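Local coordinates for protein tonb-dependent siderophore receptor (Acinetobacter baumannii, PDB 5FR8) that is a TonB-dependent outer-membrane receptor probably involved in the first step of iron uptake, binding iron-chelating siderophores, possibly including ferric enterobactin, at residues R646-F652 / L670-V675; K577-F583 / Y602-D608; G397-A401 / T549-S553. All coordinates share one frame; numbering follows the deposited sequence.

Interaction 1: residues R646-F652 / L670-V675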
ATOM      1  N   ARG A 646      11.674  -1.849 -19.070  1.00 69.82           N
ATOM      2  CA  ARG A 646      12.757  -2.425 -18.273  1.00 66.23           C
ATOM      3  C   ARG A 646      12.808  -1.931 -16.817  1.00 63.91           C
ATOM      4  O   ARG A 646      12.804  -0.715 -16.540  1.00 56.03           O
ATOM      5  CB  ARG A 646      14.096  -2.163 -18.971  1.00 68.98           C
ATOM      6  CG  ARG A 646      14.070  -2.431 -20.478  1.00 76.41           C
ATOM      7  CD  ARG A 646      15.255  -1.811 -21.208  1.00 79.72           C
ATOM      8  NE  ARG A 646      16.430  -2.683 -21.170  1.00 88.22           N
ATOM      9  CZ  ARG A 646      17.572  -2.413 -20.525  1.00 97.66           C
ATOM     10  NH1 ARG A 646      17.728  -1.261 -19.860  1.00101.89           N
ATOM     11  NH2 ARG A 646      18.576  -3.295 -20.551  1.00 90.92           N
ATOM     12  N   GLN A 647      12.886  -2.897 -15.899  1.00 61.11           N
ATOM     13  CA  GLN A 647      12.992  -2.620 -14.461  1.00 61.10           C
ATOM     14  C   GLN A 647      14.442  -2.659 -14.040  1.00 62.24           C
ATOM     15  O   GLN A 647      15.020  -3.759 -13.912  1.00 70.18           O
ATOM     16  CB  GLN A 647      12.212  -3.664 -13.625  1.00 60.93           C
ATOM     17  CG  GLN A 647      10.761  -3.305 -13.370  1.00 62.98           C
ATOM     18  CD  GLN A 647      10.187  -3.892 -12.084  1.00 74.45           C
ATOM     19  OE1 GLN A 647      10.882  -4.068 -11.070  1.00 65.04           O
ATOM     20  NE2 GLN A 647       8.884  -4.163 -12.109  1.00 85.36           N
ATOM     21  N   LYS A 648      15.044  -1.489 -13.842  1.00 58.10           N
ATOM     22  CA  LYS A 648      16.440  -1.446 -13.392  1.00 61.16           C
ATOM     23  C   LYS A 648      16.527  -1.591 -11.878  1.00 65.44           C
ATOM     24  O   LYS A 648      15.606  -1.198 -11.129  1.00 71.61           O
ATOM     25  CB  LYS A 648      17.160  -0.165 -13.823  1.00 60.39           C
ATOM     26  CG  LYS A 648      16.456   1.108 -13.396  1.00 58.32           C
ATOM     27  CD  LYS A 648      17.333   2.348 -13.384  1.00 57.08           C
ATOM     28  CE  LYS A 648      16.403   3.544 -13.136  1.00 63.42           C
ATOM     29  NZ  LYS A 648      17.030   4.722 -12.457  1.00 63.30           N
ATOM     30  N   SER A 649      17.646  -2.164 -11.432  1.00 63.67           N
ATOM     31  CA  SER A 649      17.917  -2.336 -10.021  1.00 58.55           C
ATOM     32  C   SER A 649      18.510  -1.064  -9.472  1.00 57.71           C
ATOM     33  O   SER A 649      18.904  -0.190 -10.243  1.00 60.53           O
ATOM     34  CB  SER A 649      18.966  -3.405  -9.854  1.00 61.13           C
ATOM     35  OG  SER A 649      20.238  -2.870 -10.180  1.00 57.67           O
ATOM     36  N   ARG A 650      18.594  -0.967  -8.146  1.00 53.29           N
ATOM     37  CA  ARG A 650      19.391   0.075  -7.511  1.00 51.21           C
ATOM     38  C   ARG A 650      20.759   0.118  -8.221  1.00 51.23           C
ATOM     39  O   ARG A 650      21.288  -0.920  -8.582  1.00 50.52           O
ATOM     40  CB  ARG A 650      19.561  -0.193  -6.006  1.00 51.39           C
ATOM     41  CG  ARG A 650      18.317   0.054  -5.160  1.00 51.21           C
ATOM     42  CD  ARG A 650      18.477  -0.455  -3.722  1.00 52.87           C
ATOM     43  NE  ARG A 650      19.506   0.297  -2.998  1.00 56.81           N
ATOM     44  CZ  ARG A 650      20.723  -0.161  -2.711  1.00 58.16           C
ATOM     45  NH1 ARG A 650      21.077  -1.399  -3.053  1.00 56.70           N
ATOM     46  NH2 ARG A 650      21.594   0.617  -2.070  1.00 57.05           N
ATOM     47  N   GLN A 651      21.300   1.320  -8.438  1.00 50.08           N
ATOM     48  CA  GLN A 651      22.507   1.507  -9.235  1.00 52.53           C
ATOM     49  C   GLN A 651      23.755   1.825  -8.423  1.00 57.59           C
ATOM     50  O   GLN A 651      24.873   1.718  -8.963  1.00 59.05           O
ATOM     51  CB  GLN A 651      22.321   2.641 -10.237  1.00 51.28           C
ATOM     52  CG  GLN A 651      21.300   2.344 -11.316  1.00 53.22           C
ATOM     53  CD  GLN A 651      21.589   1.060 -12.070  1.00 55.71           C
ATOM     54  OE1 GLN A 651      22.669   0.882 -12.611  1.00 60.33           O
ATOM     55  NE2 GLN A 651      20.628   0.144 -12.078  1.00 55.85           N
ATOM     56  N   PHE A 652      23.590   2.242  -7.159  1.00 53.64           N
ATOM     57  CA  PHE A 652      24.726   2.773  -6.401  1.00 54.07           C
ATOM     58  C   PHE A 652      24.777   2.264  -4.970  1.00 51.82           C
ATOM     59  O   PHE A 652      23.796   2.265  -4.272  1.00 53.30           O
ATOM     60  CB  PHE A 652      24.735   4.309  -6.376  1.00 50.56           C
ATOM     61  CG  PHE A 652      24.785   4.934  -7.721  1.00 49.72           C
ATOM     62  CD1 PHE A 652      25.831   4.676  -8.578  1.00 47.19           C
ATOM     63  CD2 PHE A 652      23.746   5.789  -8.147  1.00 49.19           C
ATOM     64  CE1 PHE A 652      25.867   5.258  -9.830  1.00 46.29           C
ATOM     65  CE2 PHE A 652      23.780   6.357  -9.412  1.00 47.36           C
ATOM     66  CZ  PHE A 652      24.848   6.092 -10.251  1.00 45.80           C
ATOM     67  N   LEU A 670      28.110  -4.356  -5.271  1.00 56.49           N
ATOM     68  CA  LEU A 670      26.852  -4.251  -5.962  1.00 56.94           C
ATOM     69  C   LEU A 670      26.963  -4.702  -7.426  1.00 60.56           C
ATOM     70  O   LEU A 670      27.947  -4.436  -8.091  1.00 67.81           O
ATOM     71  CB  LEU A 670      26.359  -2.820  -5.884  1.00 55.12           C
ATOM     72  CG  LEU A 670      24.863  -2.714  -6.104  1.00 56.61           C
ATOM     73  CD1 LEU A 670      24.104  -3.318  -4.931  1.00 54.14           C
ATOM     74  CD2 LEU A 670      24.491  -1.248  -6.301  1.00 62.89           C
ATOM     75  N   LYS A 671      25.933  -5.376  -7.923  1.00 63.22           N
ATOM     76  CA  LYS A 671      25.906  -5.927  -9.283  1.00 63.49           C
ATOM     77  C   LYS A 671      24.580  -5.467  -9.942  1.00 64.91           C
ATOM     78  O   LYS A 671      23.577  -6.202 -10.005  1.00 61.07           O
ATOM     79  CB  LYS A 671      26.045  -7.461  -9.183  1.00 68.47           C
ATOM     80  CG  LYS A 671      25.666  -8.306 -10.397  1.00 71.35           C
ATOM     81  CD  LYS A 671      26.844  -9.112 -10.955  1.00 74.40           C
ATOM     82  CE  LYS A 671      26.585  -9.546 -12.396  1.00 75.30           C
ATOM     83  NZ  LYS A 671      27.574 -10.559 -12.855  1.00 81.69           N
ATOM     84  N   PRO A 672      24.562  -4.212 -10.413  1.00 67.71           N
ATOM     85  CA  PRO A 672      23.358  -3.661 -11.017  1.00 64.47           C
ATOM     86  C   PRO A 672      22.953  -4.481 -12.226  1.00 61.33           C
ATOM     87  O   PRO A 672      23.815  -4.898 -12.972  1.00 59.52           O
ATOM     88  CB  PRO A 672      23.798  -2.257 -11.430  1.00 65.02           C
ATOM     89  CG  PRO A 672      24.912  -1.932 -10.495  1.00 64.58           C
ATOM     90  CD  PRO A 672      25.650  -3.221 -10.389  1.00 66.05           C
ATOM     91  N   SER A 673      21.655  -4.727 -12.373  1.00 59.46           N
ATOM     92  CA  SER A 673      21.104  -5.508 -13.472  1.00 61.39           C
ATOM     93  C   SER A 673      19.700  -5.013 -13.723  1.00 63.03           C
ATOM     94  O   SER A 673      19.144  -4.288 -12.910  1.00 62.41           O
ATOM     95  CB  SER A 673      21.064  -6.999 -13.144  1.00 60.09           C
ATOM     96  OG  SER A 673      20.550  -7.234 -11.858  1.00 57.87           O
ATOM     97  N   THR A 674      19.117  -5.416 -14.843  1.00 62.30           N
ATOM     98  CA  THR A 674      17.888  -4.809 -15.301  1.00 60.97           C
ATOM     99  C   THR A 674      17.020  -5.857 -15.944  1.00 58.57           C
ATOM    100  O   THR A 674      17.428  -6.480 -16.874  1.00 59.92           O
ATOM    101  CB  THR A 674      18.231  -3.740 -16.349  1.00 65.05           C
ATOM    102  OG1 THR A 674      19.018  -2.718 -15.730  1.00 68.64           O
ATOM    103  CG2 THR A 674      16.976  -3.132 -16.963  1.00 66.08           C
ATOM    104  N   VAL A 675      15.802  -6.038 -15.475  1.00 58.72           N
ATOM    105  CA  VAL A 675      14.932  -7.016 -16.101  1.00 58.50           C
ATOM    106  C   VAL A 675      14.513  -6.554 -17.495  1.00 60.88           C
ATOM    107  O   VAL A 675      14.044  -5.440 -17.653  1.00 65.27           O
ATOM    108  CB  VAL A 675      13.671  -7.221 -15.274  1.00 55.57           C
ATOM    109  CG1 VAL A 675      12.711  -8.137 -16.004  1.00 54.73           C
ATOM    110  CG2 VAL A 675      14.033  -7.783 -13.906  1.00 58.22           C
TER
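Gln647 and Val675 face each other as an antiparallel hydrogen-bonded pair. Gln647 N donates to Val675 O at 3.3 Å, and Val675 N donates back to Gln647 O at 2.9 Å. Lys648 and Thr674 form the next, non-hydrogen-bonded pair. Ser649 N then meets Ser673 O at 3.0 Å, just past the paired strand ends.

The return bond is different. Ser673 N donates to the hydroxyl Ser649 OG at 3.2 Å, where a regular pair would use a backbone carbonyl. With chi1 at 76°, OG sits between its own N and carbonyl carbon, on the side of Ser673. The same hydroxyl donates to Arg650 O, which it meets from above the carbonyl plane. Ser649 OG is therefore gripped by two bonds.

On the Lys648 side of the sheet, Thr674 lies between the Arg646 guanidinium and the base of the Lys648 side chain. Thr674 CG2 is over one face of that guanidinium, 3.5 Å from Arg646 NH1 and offset toward the rim. Thr674 OG1 lies 3.7 Å from Lys648 CB. Beyond the strands Pro672 and Leu670 lay carbon atoms against polar groups. Pro672 CB packs 3.5 Å from Gln651 OE1. Leu670 CD2 is 3.7 Å from Phe652 N, and its CD1 is near Arg650 NH1.

Acidic residues of the intervening loop hold the Arg650 guanidinium. Its NH1 forms a salt bridge with Glu658, and NH2 forms one with Glu654. Asn613 OD1 accepts from the backbone N of both Gln651 and Phe652, and Ser673 OG bonds to Ser715 OG.

The contact closes the root of a long irregular loop, probably extracellular as in other receptors of this family. Strand 635-648 ends here and strand 674-687 begins. The two are antiparallel neighbours in the barrel wall, with strands 621-630 and 693-700 flanking them.

Interaction 2: residues K577-F583 / Y602-D608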
ATOM      1  N   LYS A 577      16.354  15.431  -0.697  1.00 53.07           N
ATOM      2  CA  LYS A 577      15.462  15.374  -1.879  1.00 55.91           C
ATOM      3  C   LYS A 577      15.497  14.128  -2.730  1.00 54.33           C
ATOM      4  O   LYS A 577      16.563  13.561  -2.988  1.00 49.96           O
ATOM      5  CB  LYS A 577      15.691  16.572  -2.795  1.00 60.57           C
ATOM      6  CG  LYS A 577      14.476  17.486  -2.832  1.00 73.40           C
ATOM      7  CD  LYS A 577      14.828  18.952  -3.069  1.00 81.16           C
ATOM      8  CE  LYS A 577      13.754  19.831  -2.439  1.00 91.89           C
ATOM      9  NZ  LYS A 577      13.915  21.251  -2.847  1.00104.38           N
ATOM     10  N   ALA A 578      14.306  13.704  -3.161  1.00 53.70           N
ATOM     11  CA  ALA A 578      14.178  12.705  -4.232  1.00 52.44           C
ATOM     12  C   ALA A 578      13.375  13.366  -5.337  1.00 52.63           C
ATOM     13  O   ALA A 578      12.605  14.300  -5.059  1.00 53.65           O
ATOM     14  CB  ALA A 578      13.482  11.439  -3.741  1.00 48.12           C
ATOM     15  N   LEU A 579      13.578  12.916  -6.576  1.00 50.06           N
ATOM     16  CA  LEU A 579      12.845  13.453  -7.725  1.00 52.08           C
ATOM     17  C   LEU A 579      12.060  12.373  -8.445  1.00 49.89           C
ATOM     18  O   LEU A 579      12.615  11.420  -8.932  1.00 47.79           O
ATOM     19  CB  LEU A 579      13.781  14.123  -8.742  1.00 52.43           C
ATOM     20  CG  LEU A 579      13.054  14.467 -10.054  1.00 55.88           C
ATOM     21  CD1 LEU A 579      11.973  15.518  -9.822  1.00 54.82           C
ATOM     22  CD2 LEU A 579      14.001  14.944 -11.145  1.00 57.66           C
ATOM     23  N   ILE A 580      10.761  12.572  -8.552  1.00 53.55           N
ATOM     24  CA  ILE A 580       9.931  11.730  -9.387  1.00 53.54           C
ATOM     25  C   ILE A 580       9.317  12.544 -10.527  1.00 57.21           C
ATOM     26  O   ILE A 580       8.894  13.713 -10.324  1.00 54.36           O
ATOM     27  CB  ILE A 580       8.830  11.075  -8.541  1.00 51.59           C
ATOM     28  CG1 ILE A 580       9.450   9.957  -7.674  1.00 53.23           C
ATOM     29  CG2 ILE A 580       7.716  10.547  -9.418  1.00 49.66           C
ATOM     30  CD1 ILE A 580       9.909   8.731  -8.426  1.00 53.09           C
ATOM     31  N   GLN A 581       9.265  11.935 -11.716  1.00 54.77           N
ATOM     32  CA  GLN A 581       8.682  12.621 -12.875  1.00 59.07           C
ATOM     33  C   GLN A 581       8.292  11.648 -13.961  1.00 57.30           C
ATOM     34  O   GLN A 581       8.929  10.609 -14.111  1.00 56.69           O
ATOM     35  CB  GLN A 581       9.662  13.658 -13.447  1.00 59.59           C
ATOM     36  CG  GLN A 581       9.021  14.681 -14.382  1.00 59.33           C
ATOM     37  CD  GLN A 581       9.998  15.731 -14.868  1.00 59.45           C
ATOM     38  OE1 GLN A 581       9.596  16.801 -15.363  1.00 63.63           O
ATOM     39  NE2 GLN A 581      11.292  15.444 -14.731  1.00 56.61           N
ATOM     40  N   GLY A 582       7.262  11.991 -14.730  1.00 56.30           N
ATOM     41  CA  GLY A 582       6.804  11.108 -15.788  1.00 58.11           C
ATOM     42  C   GLY A 582       5.560  11.589 -16.493  1.00 64.09           C
ATOM     43  O   GLY A 582       5.075  12.705 -16.254  1.00 72.03           O
ATOM     44  N   PHE A 583       5.016  10.721 -17.340  1.00 64.61           N
ATOM     45  CA  PHE A 583       3.782  11.012 -18.072  1.00 66.00           C
ATOM     46  C   PHE A 583       2.768   9.876 -17.901  1.00 64.87           C
ATOM     47  O   PHE A 583       3.125   8.709 -17.839  1.00 65.16           O
ATOM     48  CB  PHE A 583       4.094  11.189 -19.531  1.00 68.05           C
ATOM     49  CG  PHE A 583       4.707  12.513 -19.855  1.00 74.52           C
ATOM     50  CD1 PHE A 583       6.072  12.729 -19.688  1.00 76.51           C
ATOM     51  CD2 PHE A 583       3.925  13.541 -20.353  1.00 81.47           C
ATOM     52  CE1 PHE A 583       6.639  13.950 -19.998  1.00 73.52           C
ATOM     53  CE2 PHE A 583       4.487  14.767 -20.667  1.00 82.46           C
ATOM     54  CZ  PHE A 583       5.846  14.969 -20.486  1.00 79.46           C
ATOM     55  N   TYR A 602       4.867   6.587 -18.451  1.00 60.79           N
ATOM     56  CA  TYR A 602       6.305   6.588 -18.735  1.00 59.97           C
ATOM     57  C   TYR A 602       6.995   7.306 -17.619  1.00 57.83           C
ATOM     58  O   TYR A 602       6.543   8.363 -17.185  1.00 61.45           O
ATOM     59  CB  TYR A 602       6.626   7.298 -20.029  1.00 64.65           C
ATOM     60  CG  TYR A 602       8.115   7.374 -20.315  1.00 71.05           C
ATOM     61  CD1 TYR A 602       8.801   6.261 -20.785  1.00 75.80           C
ATOM     62  CD2 TYR A 602       8.834   8.555 -20.134  1.00 71.91           C
ATOM     63  CE1 TYR A 602      10.156   6.317 -21.061  1.00 76.17           C
ATOM     64  CE2 TYR A 602      10.196   8.619 -20.403  1.00 70.45           C
ATOM     65  CZ  TYR A 602      10.848   7.500 -20.867  1.00 76.50           C
ATOM     66  OH  TYR A 602      12.198   7.538 -21.137  1.00 82.66           O
ATOM     67  N   MET A 603       8.093   6.735 -17.157  1.00 56.45           N
ATOM     68  CA  MET A 603       8.707   7.134 -15.905  1.00 56.59           C
ATOM     69  C   MET A 603      10.071   7.711 -16.231  1.00 57.39           C
ATOM     70  O   MET A 603      11.020   6.973 -16.529  1.00 59.75           O
ATOM     71  CB  MET A 603       8.811   5.902 -15.001  1.00 58.25           C
ATOM     72  CG  MET A 603       8.882   6.176 -13.508  1.00 61.33           C
ATOM     73  SD  MET A 603       7.406   6.885 -12.756  1.00 62.18           S
ATOM     74  CE  MET A 603       6.223   5.547 -12.878  1.00 72.00           C
ATOM     75  N   MET A 604      10.141   9.043 -16.233  1.00 58.18           N
ATOM     76  CA  MET A 604      11.324   9.782 -16.674  1.00 53.89           C
ATOM     77  C   MET A 604      12.331   9.846 -15.562  1.00 49.26           C
ATOM     78  O   MET A 604      13.503   9.911 -15.825  1.00 52.83           O
ATOM     79  CB  MET A 604      10.980  11.231 -17.033  1.00 55.29           C
ATOM     80  CG  MET A 604      10.582  11.469 -18.468  1.00 61.65           C
ATOM     81  SD  MET A 604      10.378  13.229 -18.903  1.00 67.45           S
ATOM     82  CE  MET A 604       9.033  13.707 -17.821  1.00 62.90           C
ATOM     83  N   ASP A 605      11.890   9.873 -14.320  1.00 45.30           N
ATOM     84  CA  ASP A 605      12.813  10.084 -13.217  1.00 46.20           C
ATOM     85  C   ASP A 605      12.335   9.444 -11.931  1.00 46.14           C
ATOM     86  O   ASP A 605      11.173   9.614 -11.518  1.00 47.91           O
ATOM     87  CB  ASP A 605      13.012  11.568 -12.933  1.00 48.71           C
ATOM     88  CG  ASP A 605      13.701  12.295 -14.059  1.00 51.46           C
ATOM     89  OD1 ASP A 605      14.802  11.853 -14.472  1.00 49.08           O
ATOM     90  OD2 ASP A 605      13.136  13.327 -14.507  1.00 54.09           O
ATOM     91  N   SER A 606      13.242   8.704 -11.311  1.00 46.02           N
ATOM     92  CA  SER A 606      13.066   8.217  -9.967  1.00 50.70           C
ATOM     93  C   SER A 606      14.439   8.164  -9.360  1.00 52.08           C
ATOM     94  O   SER A 606      15.154   7.184  -9.531  1.00 58.15           O
ATOM     95  CB  SER A 606      12.452   6.810  -9.941  1.00 53.75           C
ATOM     96  OG  SER A 606      12.121   6.406  -8.603  1.00 51.37           O
ATOM     97  N   LYS A 607      14.830   9.197  -8.644  1.00 50.48           N
ATOM     98  CA  LYS A 607      16.153   9.167  -8.088  1.00 55.58           C
ATOM     99  C   LYS A 607      16.239  10.023  -6.843  1.00 54.16           C
ATOM    100  O   LYS A 607      15.696  11.106  -6.808  1.00 51.81           O
ATOM    101  CB  LYS A 607      17.159   9.607  -9.151  1.00 64.41           C
ATOM    102  CG  LYS A 607      16.923  11.017  -9.637  1.00 70.13           C
ATOM    103  CD  LYS A 607      17.674  11.308 -10.924  1.00 76.84           C
ATOM    104  CE  LYS A 607      17.345  12.716 -11.418  1.00 80.96           C
ATOM    105  NZ  LYS A 607      17.822  12.908 -12.814  1.00 87.49           N
ATOM    106  N   ASP A 608      16.887   9.491  -5.807  1.00 55.64           N
ATOM    107  CA  ASP A 608      17.297  10.287  -4.674  1.00 57.33           C
ATOM    108  C   ASP A 608      18.519  11.120  -5.104  1.00 57.15           C
ATOM    109  O   ASP A 608      19.437  10.629  -5.724  1.00 57.73           O
ATOM    110  CB  ASP A 608      17.643   9.399  -3.487  1.00 56.97           C
ATOM    111  CG  ASP A 608      18.245  10.187  -2.313  1.00 63.71           C
ATOM    112  OD1 ASP A 608      17.591  11.105  -1.756  1.00 59.98           O
ATOM    113  OD2 ASP A 608      19.397   9.883  -1.951  1.00 69.44           O
TER
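Gln581 meets two consecutive residues, Met604 and Asp605, at a classic beta bulge. Gln581 O accepts from Met604 N at 2.9 Å and from Asp605 N at 3.1 Å, both reaching it from the same face of its plane. Regular antiparallel pairs flank this point: Leu579 with Lys607 and Phe583 with Tyr602.

The better packed face carries Ala578, Ile580, Met603 and Ser606, all buried. Ile580 CD1 lies against Ser606, whose OG is bonded to Leu615 N. Gly582, which has no side chain, lies across from Met603, its CA nearest to Tyr602 O. Loop residues Pro614 and Leu615 pack on this face, as does Phe532 of strand 525-541.

The opposite face is mixed and more open, with polar and charged groups beside Leu579, Phe583 and Tyr602. A chi1 of -164° swings Gln581 CG opposite the backbone N and lays the chain alongside Asp605. Gln581 NE2 then donates to Asp605 OD2 at 2.8 Å, in its own amide plane and nearly in line with the carboxylate C-O bond. Gln581 OE1 accepts from Trp531. Lys607 NZ makes a long salt bridge to Asp605 OD1 (3.6 Å). Farther along, Met604 SD sits at the edge of the Phe583 ring, 5.3 Å from its centroid, a Met-aromatic contact. Trp531 meets the same ring edge-to-face.

Strands 564-591 and 594-608 make a long beta hairpin of the transmembrane barrel of TonB-dependent receptors, here interrupted by a bulge.

Interaction 3: residues G397-A401 / T549-S553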
ATOM      1  N   GLY A 397      22.298  -0.656  24.459  1.00 78.84           N
ATOM      2  CA  GLY A 397      20.920  -0.204  24.678  1.00 77.60           C
ATOM      3  C   GLY A 397      20.573   0.149  26.118  1.00 76.36           C
ATOM      4  O   GLY A 397      19.620   0.876  26.386  1.00 74.69           O
ATOM      5  N   ASP A 398      21.320  -0.399  27.056  1.00 78.31           N
ATOM      6  CA  ASP A 398      21.118  -0.042  28.441  1.00 81.49           C
ATOM      7  C   ASP A 398      21.486   1.416  28.636  1.00 83.71           C
ATOM      8  O   ASP A 398      20.970   2.077  29.534  1.00 85.87           O
ATOM      9  CB  ASP A 398      21.943  -0.951  29.359  1.00 83.35           C
ATOM     10  CG  ASP A 398      21.416  -2.377  29.376  1.00 82.99           C
ATOM     11  OD1 ASP A 398      20.174  -2.551  29.262  1.00 78.47           O
ATOM     12  OD2 ASP A 398      22.245  -3.314  29.499  1.00 85.66           O
ATOM     13  N   GLN A 399      22.367   1.927  27.784  1.00 85.54           N
ATOM     14  CA  GLN A 399      22.844   3.302  27.942  1.00 88.02           C
ATOM     15  C   GLN A 399      22.034   4.269  27.084  1.00 90.00           C
ATOM     16  O   GLN A 399      21.626   5.337  27.550  1.00 94.19           O
ATOM     17  CB  GLN A 399      24.327   3.397  27.586  1.00 86.00           C
ATOM     18  CG  GLN A 399      25.202   2.545  28.473  1.00 86.52           C
ATOM     19  CD  GLN A 399      26.619   2.491  27.975  1.00 86.23           C
ATOM     20  OE1 GLN A 399      27.287   3.521  27.891  1.00 87.87           O
ATOM     21  NE2 GLN A 399      27.096   1.296  27.652  1.00 84.57           N
ATOM     22  N   LEU A 400      21.809   3.885  25.830  1.00 87.23           N
ATOM     23  CA  LEU A 400      21.103   4.727  24.882  1.00 84.63           C
ATOM     24  C   LEU A 400      19.574   4.752  25.089  1.00 85.64           C
ATOM     25  O   LEU A 400      18.940   5.773  24.826  1.00 89.02           O
ATOM     26  CB  LEU A 400      21.417   4.288  23.448  1.00 81.96           C
ATOM     27  CG  LEU A 400      22.867   4.369  22.961  1.00 84.87           C
ATOM     28  CD1 LEU A 400      22.909   4.192  21.449  1.00 83.01           C
ATOM     29  CD2 LEU A 400      23.540   5.675  23.361  1.00 87.98           C
ATOM     30  N   ALA A 401      18.979   3.650  25.549  1.00 82.70           N
ATOM     31  CA  ALA A 401      17.523   3.547  25.624  1.00 78.08           C
ATOM     32  C   ALA A 401      17.086   3.143  27.014  1.00 79.76           C
ATOM     33  O   ALA A 401      17.224   1.987  27.399  1.00 78.63           O
ATOM     34  CB  ALA A 401      17.018   2.532  24.621  1.00 77.00           C
ATOM     35  N   THR A 549      29.281   8.261  19.918  1.00 77.09           N
ATOM     36  CA  THR A 549      29.736   6.895  20.103  1.00 75.10           C
ATOM     37  C   THR A 549      29.385   6.368  21.499  1.00 77.41           C
ATOM     38  O   THR A 549      29.159   7.160  22.408  1.00 78.72           O
ATOM     39  CB  THR A 549      31.240   6.829  19.856  1.00 74.87           C
ATOM     40  OG1 THR A 549      31.670   5.472  19.932  1.00 77.30           O
ATOM     41  CG2 THR A 549      31.999   7.670  20.873  1.00 77.11           C
ATOM     42  N   VAL A 550      29.315   5.040  21.660  1.00 78.25           N
ATOM     43  CA  VAL A 550      29.014   4.421  22.972  1.00 80.48           C
ATOM     44  C   VAL A 550      29.740   3.096  23.164  1.00 82.25           C
ATOM     45  O   VAL A 550      29.917   2.347  22.201  1.00 82.95           O
ATOM     46  CB  VAL A 550      27.500   4.147  23.159  1.00 81.07           C
ATOM     47  CG1 VAL A 550      26.990   3.119  22.156  1.00 78.83           C
ATOM     48  CG2 VAL A 550      27.207   3.673  24.576  1.00 82.60           C
ATOM     49  N   ASP A 551      30.133   2.801  24.411  1.00 85.04           N
ATOM     50  CA  ASP A 551      30.821   1.546  24.755  1.00 83.53           C
ATOM     51  C   ASP A 551      29.882   0.526  25.361  1.00 83.12           C
ATOM     52  O   ASP A 551      29.311   0.748  26.426  1.00 82.59           O
ATOM     53  CB  ASP A 551      31.963   1.793  25.734  1.00 86.91           C
ATOM     54  CG  ASP A 551      33.235   2.197  25.042  1.00 87.51           C
ATOM     55  OD1 ASP A 551      33.561   1.597  23.985  1.00 84.75           O
ATOM     56  OD2 ASP A 551      33.899   3.124  25.556  1.00 89.37           O
ATOM     57  N   GLY A 552      29.752  -0.609  24.682  1.00 83.04           N
ATOM     58  CA  GLY A 552      28.757  -1.607  25.024  1.00 83.09           C
ATOM     59  C   GLY A 552      29.379  -2.914  25.470  1.00 85.06           C
ATOM     60  O   GLY A 552      30.146  -3.555  24.752  1.00 82.09           O
ATOM     61  N   SER A 553      29.025  -3.323  26.673  1.00 88.67           N
ATOM     62  CA  SER A 553      29.536  -4.561  27.201  1.00 91.49           C
ATOM     63  C   SER A 553      28.678  -5.714  26.708  1.00 90.92           C
ATOM     64  O   SER A 553      27.453  -5.607  26.628  1.00 88.37           O
ATOM     65  CB  SER A 553      29.563  -4.504  28.720  1.00 95.05           C
ATOM     66  OG  SER A 553      30.246  -3.331  29.123  1.00 95.91           O
TER
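Gln399 reaches Val550 and Asp551 because its chi1 of -61° sets CG anti to the carbonyl carbon and the chain beyond is extended. This sends the amide out from the helix to the strand. In Val550, chi1 of 64° places CG1 between the backbone N and the carbonyl carbon. That leaves CG2 turned to the glutamine.

The amide does two things at once. Its oxygen, Gln399 OE1, rests 3.3 Å from Val550 CG2. The side chains cross at a slant, and Val550 CG2 is nearest the amide. Its nitrogen, Gln399 NE2, donates to Asp551 O at 2.6 Å. The bond is fairly straight, 161° at the hydrogen. Asp551 O lies close to the amide plane, while the donor is tilted from the carbonyl plane of Asp551. The Asp551 side chain points away, and the bond uses its backbone carbonyl.

A second touch is apolar. Leu400 CD2 approaches Val550 CB at 4.2 Å, a loose fit. Val550 thus has Gln399 and Leu400 of the helix against it, and it also packs on Trp567.

The glutamine has further, weak partners: NE2 also reaches Ser394 O and Gly395 O. Nearby, Asp398 OD2 accepts from Gly395 N and Asp390 N, which ties the short helix to the loop before it.

The contact joins one long loop to a projecting hairpin, probably on the extracellular side, where the long loops of TonB-dependent receptors lie. Helix 396-400 belongs to the loop between strands 365-380 and 407-422. Strand 548-553 pairs antiparallel with strand 564-591, bonding at Val550 to Trp567 and at Gly552 to Thr565. Leu400 also touches Ile569 of that strand, and Ser553 bonds by its backbone to Ser394, so the helical loop lies against this hairpin.

How the interactions relate
Interactions 1 and 2 both join antiparallel neighbours of the barrel wall. Their centres are 16 Å apart, and Lys648 NZ comes to 4.3 Å from Ser606 O, a packing contact. Interaction 2 lies within a hairpin and has one well-buried face. Interaction 1 catches two strands where they give way to a loop, so a serine hydroxyl takes over part of the backbone bonding. Interaction 3 is farther from the chain centre, at 36 Å, and is much smaller. It joins a helix to a strand through one side-chain bond, a methyl on an amide oxygen and one loose apolar touch. Strand 564-591 links it to interaction 2, although their nearest atoms are about 24 Å apart.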